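Local coordinates for histidine triad protein (Plasmodium falciparum 3D7, PDB 5CS2) that probably hydrolyses diadenosine triphosphate to AMP and ADP by the histidine triad mechanism, and is bound by the antimalarial natural product cyclomarin A, at residues A101-K106 and H114-I119; Y41-V46 and L57-K62. All coordinates share one frame; numbering follows the deposited sequence. Where two conformers were deposited one is given.

Contact 1. Residues A101-K106 and H114-I119; sequences AIQDGK and HVHIHI
Over one face of the H116 imidazole sits a water, 3.3 Å above the ring plane, while F25 meets the ring edge-to-face. At its edge ND1 gives a nearly straight hydrogen bond in the ring plane to H114 O, 2.7 Å away; a second water, also in plane, bridges weakly from NE2 to OE1 of Q103. A101 O lies at the edge of the H118 ring. The Q103 amide is turned 79° from that ring; its OE1 accepts a bond from H118 NE2 (3.0 Å), weak because bent to 134°. H118 ND1 pairs with H55 NE2. A101 and H118 form an antiparallel hydrogen-bonded pair, H118 N 2.8 Å from A101 O and almost straight. Beyond it the strands diverge, and two waters, one being that over H116, join the Q103 and H116 backbones. The I102 and I117 side chains cross obliquely, CG1 to CG1 3.7 Å; beta-branched residues suit this strand position, packing toward Y67 and helix 72-93. The second subunit continues the sheet beyond A101, I102 and D104. The bond to H114 O probably fixes the H116 ring and orients NE2 toward a water it reaches weakly, consistent with its predicted role as the nitrogen taking up AMP.

Contact 2. Residues Y41-V46 and L57-K62; sequences YSYGFV and LLTTLK
Five backbone hydrogen bonds join Y41-V46 to L57-K62 as an antiparallel hairpin pair. Y43 with T59 and F45 with L57 are the hydrogen-bonded pairs, each joined in both directions and nearly along the C=O axes; Y43 N, for one, lies 2.9 Å from T59 O. The fifth is different: L61 N reaches Y41 O at 2.8 Å from 38° out of the carbonyl plane, where the strand has given way to a turn. A water donates to the same Y41 oxygen and accepts from K62 N, and T60 OG1 holds the turn by its bond to K62 O.

On the face carrying Y43, F45, L57 and T59, both aromatic rings start from the crowded rotamer, CG between backbone N and carbonyl carbon (chi1 72° for Y43, 64° for F45), which lets them lean over the neighbouring strand. T59 CG2 lies 3.7 Å from the centroid of the Y43 ring, a CH-pi contact over its face, and also meets the edge of F45 at CE1. L57 CB makes a CH-pi contact over the face of F45, 3.9 Å from the ring centroid, and L57 CD1 touches F45 CE2. L61 CD2 packs against Y43 CD1. On the other face, with no side chain of its own, G44 lets the L58 methyl CD2 lie against its CA at 3.7 Å.

T59 thus has two uses: its methyl serves the aromatic rings, while OG1, anti to its own backbone N, bonds V115 O. Y43 OH likewise bonds E24 O, so both buried hydroxyls are satisfied beyond the hairpin, and T59 ties it to the histidine triad.

Both contacts are buried antiparallel pairings in the one five-stranded sheet, and they meet where strands 56-60 and 116-122 run side by side: I117 N lies 2.8 Å from L58 O. Contact 2 lies nearer the centre of the chain, with no other subunit touching it; its backbone pairing is continuous and its cohesion comes largely from aromatic and aliphatic groups. Contact 1 includes the outermost strand within this chain, 97-104, which pairs with the second subunit. Its direct pairing is short, and waters and imidazoles take over beyond its single backbone pair. L57 and T59 of contact 2 touch H116, so the hairpin's side chains pack against the predicted catalytic histidine.

Contact 1. Residues A101-K106 and H114-I119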
loop_
_atom_site.group_PDB
_atom_site.type_symbol
_atom_site.label_atom_id
_atom_site.label_comp_id
_atom_site.label_asym_id
_atom_site.label_seq_id
_atom_site.Cartn_x
_atom_site.Cartn_y
_atom_site.Cartn_z
ATOM N N ALA A 101 -4.495 2.093 -3.505
ATOM C CA ALA A 101 -4.568 0.717 -4.032
ATOM C C ALA A 101 -3.526 0.370 -5.039
ATOM O O ALA A 101 -3.095 1.233 -5.806
ATOM C CB ALA A 101 -5.926 0.449 -4.636
ATOM N N ILE A 102 -3.172 -0.947 -5.074
ATOM C CA ILE A 102 -2.290 -1.534 -6.091
ATOM C C ILE A 102 -3.103 -2.628 -6.805
ATOM O O ILE A 102 -3.677 -3.486 -6.129
ATOM C CB ILE A 102 -0.980 -2.120 -5.512
ATOM C CG1 ILE A 102 -0.179 -1.073 -4.694
ATOM C CG2 ILE A 102 -0.104 -2.738 -6.636
ATOM C CD1 ILE A 102 1.129 -1.654 -4.066
ATOM N N GLN A 103 -3.228 -2.555 -8.151
ATOM C CA GLN A 103 -3.863 -3.620 -8.934
ATOM C C GLN A 103 -2.657 -4.468 -9.325
ATOM O O GLN A 103 -1.988 -4.191 -10.324
ATOM C CB GLN A 103 -4.582 -3.052 -10.182
ATOM C CG GLN A 103 -5.664 -2.053 -9.842
ATOM C CD GLN A 103 -6.073 -1.307 -11.078
ATOM O OE1 GLN A 103 -5.307 -0.530 -11.643
ATOM N NE2 GLN A 103 -7.263 -1.582 -11.546
ATOM N N ASP A 104 -2.288 -5.419 -8.453
ATOM C CA ASP A 104 -1.087 -6.220 -8.628
ATOM C C ASP A 104 -1.299 -7.421 -9.553
ATOM O O ASP A 104 -1.350 -8.558 -9.094
ATOM C CB ASP A 104 -0.525 -6.628 -7.259
ATOM C CG ASP A 104 0.794 -7.357 -7.284
ATOM O OD1 ASP A 104 1.585 -7.133 -8.237
ATOM O OD2 ASP A 104 1.093 -8.065 -6.298
ATOM N N GLY A 105 -1.380 -7.159 -10.847
ATOM C CA GLY A 105 -1.549 -8.223 -11.828
ATOM C C GLY A 105 -2.788 -8.081 -12.673
ATOM O O GLY A 105 -3.755 -7.421 -12.280
ATOM N N LYS A 106 -2.797 -8.754 -13.838
ATOM C CA LYS A 106 -3.894 -8.669 -14.786
ATOM C C LYS A 106 -5.265 -9.017 -14.193
ATOM O O LYS A 106 -6.257 -8.333 -14.484
ATOM C CB LYS A 106 -3.601 -9.528 -16.048
ATOM C CG LYS A 106 -4.419 -9.122 -17.266
ATOM C CD LYS A 106 -3.837 -9.683 -18.571
ATOM C CE LYS A 106 -4.300 -8.914 -19.792
ATOM N NZ LYS A 106 -3.726 -7.538 -19.851
ATOM N N HIS A 114 3.494 -2.528 -14.952
ATOM C CA HIS A 114 4.518 -1.818 -14.195
ATOM C C HIS A 114 3.816 -1.470 -12.869
ATOM O O HIS A 114 2.724 -0.911 -12.911
ATOM C CB HIS A 114 4.895 -0.527 -14.973
ATOM C CG HIS A 114 6.068 0.239 -14.439
ATOM N ND1 HIS A 114 6.798 1.089 -15.264
ATOM C CD2 HIS A 114 6.590 0.293 -13.187
ATOM C CE1 HIS A 114 7.765 1.589 -14.505
ATOM N NE2 HIS A 114 7.654 1.172 -13.236
ATOM N N VAL A 115 4.376 -1.931 -11.748
ATOM C CA VAL A 115 3.840 -1.731 -10.381
ATOM C C VAL A 115 3.507 -0.273 -10.189
ATOM O O VAL A 115 4.378 0.571 -10.380
ATOM C CB VAL A 115 4.864 -2.124 -9.267
ATOM C CG1 VAL A 115 4.249 -1.915 -7.871
ATOM C CG2 VAL A 115 5.342 -3.545 -9.421
ATOM N N HIS A 116 2.282 0.017 -9.776
ATOM C CA HIS A 116 1.934 1.416 -9.440
ATOM C C HIS A 116 0.896 1.502 -8.324
ATOM O O HIS A 116 0.028 0.633 -8.194
ATOM C CB HIS A 116 1.517 2.238 -10.681
ATOM C CG HIS A 116 0.381 1.674 -11.469
ATOM N ND1 HIS A 116 0.551 0.557 -12.275
ATOM C CD2 HIS A 116 -0.888 2.111 -11.589
ATOM C CE1 HIS A 116 -0.625 0.333 -12.836
ATOM N NE2 HIS A 116 -1.525 1.246 -12.469
ATOM N N ILE A 117 0.962 2.586 -7.528
ATOM C CA ILE A 117 -0.020 2.793 -6.471
ATOM C C ILE A 117 -0.938 3.922 -6.901
ATOM O O ILE A 117 -0.450 4.968 -7.356
ATOM C CB ILE A 117 0.684 3.211 -5.149
ATOM C CG1 ILE A 117 1.690 2.149 -4.632
ATOM C CG2 ILE A 117 -0.372 3.583 -4.067
ATOM C CD1 ILE A 117 2.562 2.533 -3.367
ATOM N N HIS A 118 -2.233 3.720 -6.733
ATOM C CA HIS A 118 -3.275 4.712 -6.973
ATOM C C HIS A 118 -3.542 5.403 -5.650
ATOM O O HIS A 118 -3.715 4.728 -4.619
ATOM C CB HIS A 118 -4.591 4.061 -7.388
ATOM C CG HIS A 118 -4.525 3.399 -8.711
ATOM N ND1 HIS A 118 -4.862 4.068 -9.864
ATOM C CD2 HIS A 118 -4.145 2.138 -9.018
ATOM C CE1 HIS A 118 -4.697 3.188 -10.841
ATOM N NE2 HIS A 118 -4.266 2.015 -10.372
ATOM N N ILE A 119 -3.613 6.741 -5.668
ATOM C CA ILE A 119 -3.993 7.504 -4.469
ATOM C C ILE A 119 -5.133 8.360 -4.955
ATOM O O ILE A 119 -4.934 9.179 -5.862
ATOM C CB ILE A 119 -2.873 8.357 -3.878
ATOM C CG1 ILE A 119 -1.732 7.499 -3.327
ATOM C CG2 ILE A 119 -3.437 9.320 -2.783
ATOM C CD1 ILE A 119 -0.497 8.324 -2.934
HETATM O O HOH W 1 -1.988 -0.496 -9.665
HETATM O O HOH W 2 0.217 -2.306 -10.526
HETATM O O HOH W 3 -3.432 -0.446 -14.177
#

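Contact 2. Residues Y41-V46 and L57-K62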
loop_
_atom_site.group_PDB
_atom_site.type_symbol
_atom_site.label_atom_id
_atom_site.label_comp_id
_atom_site.label_asym_id
_atom_site.label_seq_id
_atom_site.Cartn_x
_atom_site.Cartn_y
_atom_site.Cartn_z
ATOM N N TYR A 41 14.058 5.863 -5.897
ATOM C CA TYR A 41 13.534 4.702 -6.641
ATOM C C TYR A 41 12.167 4.883 -7.282
ATOM O O TYR A 41 11.726 3.994 -8.012
ATOM C CB TYR A 41 13.478 3.485 -5.707
ATOM C CG TYR A 41 14.806 3.076 -5.119
ATOM C CD1 TYR A 41 15.725 2.340 -5.861
ATOM C CD2 TYR A 41 15.136 3.398 -3.807
ATOM C CE1 TYR A 41 16.953 1.959 -5.318
ATOM C CE2 TYR A 41 16.339 2.982 -3.242
ATOM C CZ TYR A 41 17.264 2.302 -4.013
ATOM O OH TYR A 41 18.461 1.927 -3.452
ATOM N N SER A 42 11.471 5.988 -7.031
ATOM C CA SER A 42 10.092 6.116 -7.516
ATOM C C SER A 42 9.809 7.495 -8.075
ATOM O O SER A 42 10.662 8.379 -7.998
ATOM C CB SER A 42 9.136 5.912 -6.334
ATOM O OG SER A 42 9.436 4.757 -5.583
ATOM N N TYR A 43 8.617 7.676 -8.604
ATOM C CA TYR A 43 8.127 8.967 -9.036
ATOM C C TYR A 43 6.615 9.022 -8.958
ATOM O O TYR A 43 5.953 7.994 -8.922
ATOM C CB TYR A 43 8.692 9.411 -10.391
ATOM C CG TYR A 43 8.170 8.671 -11.594
ATOM C CD1 TYR A 43 8.756 7.480 -12.008
ATOM C CD2 TYR A 43 7.125 9.185 -12.353
ATOM C CE1 TYR A 43 8.316 6.826 -13.164
ATOM C CE2 TYR A 43 6.666 8.530 -13.496
ATOM C CZ TYR A 43 7.286 7.368 -13.911
ATOM O OH TYR A 43 6.821 6.719 -15.042
ATOM N N GLY A 44 6.091 10.221 -8.851
ATOM C CA GLY A 44 4.667 10.473 -8.756
ATOM C C GLY A 44 4.242 11.323 -9.921
ATOM O O GLY A 44 4.925 12.290 -10.269
ATOM N N PHE A 45 3.142 10.953 -10.541
ATOM C CA PHE A 45 2.620 11.691 -11.675
ATOM C C PHE A 45 1.105 11.759 -11.686
ATOM O O PHE A 45 0.423 10.904 -11.091
ATOM C CB PHE A 45 3.203 11.148 -12.991
ATOM C CG PHE A 45 2.825 9.714 -13.310
ATOM C CD1 PHE A 45 3.454 8.652 -12.667
ATOM C CD2 PHE A 45 1.853 9.433 -14.250
ATOM C CE1 PHE A 45 3.104 7.323 -12.957
ATOM C CE2 PHE A 45 1.537 8.101 -14.573
ATOM C CZ PHE A 45 2.171 7.065 -13.929
ATOM N N VAL A 46 0.562 12.838 -12.273
ATOM C CA VAL A 46 -0.889 13.028 -12.359
ATOM C C VAL A 46 -1.480 12.042 -13.362
ATOM O O VAL A 46 -0.841 11.710 -14.356
ATOM C CB VAL A 46 -1.340 14.487 -12.635
ATOM C CG1 VAL A 46 -1.086 15.383 -11.425
ATOM C CG2 VAL A 46 -0.672 15.053 -13.889
ATOM N N LEU A 57 -0.765 8.807 -9.388
ATOM C CA LEU A 57 -0.092 7.504 -9.503
ATOM C C LEU A 57 1.327 7.596 -9.013
ATOM O O LEU A 57 2.003 8.592 -9.284
ATOM C CB LEU A 57 -0.103 7.059 -10.987
ATOM C CG LEU A 57 -1.491 6.953 -11.629
ATOM C CD1 LEU A 57 -1.405 6.899 -13.133
ATOM C CD2 LEU A 57 -2.286 5.800 -11.047
ATOM N N LEU A 58 1.809 6.540 -8.336
ATOM C CA LEU A 58 3.208 6.446 -7.911
ATOM C C LEU A 58 3.769 5.189 -8.549
ATOM O O LEU A 58 3.087 4.165 -8.538
ATOM C CB LEU A 58 3.364 6.310 -6.393
ATOM C CG LEU A 58 2.643 7.350 -5.523
ATOM C CD1 LEU A 58 3.075 7.200 -4.090
ATOM C CD2 LEU A 58 2.962 8.769 -5.929
ATOM N N THR A 59 4.976 5.264 -9.116
ATOM C CA THR A 59 5.530 4.062 -9.737
ATOM C C THR A 59 7.009 4.004 -9.504
ATOM O O THR A 59 7.610 5.000 -9.083
ATOM C CB THR A 59 5.117 3.967 -11.228
ATOM O OG1 THR A 59 5.392 2.643 -11.718
ATOM C CG2 THR A 59 5.850 4.931 -12.091
ATOM N N THR A 60 7.622 2.854 -9.802
ATOM C CA THR A 60 9.061 2.682 -9.648
ATOM C C THR A 60 9.767 3.235 -10.872
ATOM O O THR A 60 9.205 3.194 -11.956
ATOM C CB THR A 60 9.409 1.197 -9.480
ATOM O OG1 THR A 60 8.722 0.497 -10.515
ATOM C CG2 THR A 60 8.997 0.652 -8.106
ATOM N N LEU A 61 10.984 3.777 -10.707
ATOM C CA LEU A 61 11.725 4.321 -11.849
ATOM C C LEU A 61 12.143 3.156 -12.766
ATOM O O LEU A 61 12.143 3.302 -13.994
ATOM C CB LEU A 61 12.956 5.113 -11.363
ATOM C CG LEU A 61 12.679 6.516 -10.804
ATOM C CD1 LEU A 61 13.823 7.003 -9.914
ATOM C CD2 LEU A 61 12.373 7.522 -11.905
ATOM N N LYS A 62 12.460 1.998 -12.151
ATOM C CA LYS A 62 12.796 0.759 -12.859
ATOM C C LYS A 62 11.506 -0.010 -13.153
ATOM O O LYS A 62 10.672 -0.182 -12.260
ATOM C CB LYS A 62 13.784 -0.091 -12.036
ATOM C CG LYS A 62 14.235 -1.358 -12.767
ATOM C CD LYS A 62 15.624 -1.848 -12.361
ATOM C CE LYS A 62 16.060 -3.059 -13.170
ATOM N NZ LYS A 62 16.236 -2.749 -14.621
HETATM O O HOH W 4 13.126 1.672 -9.060
#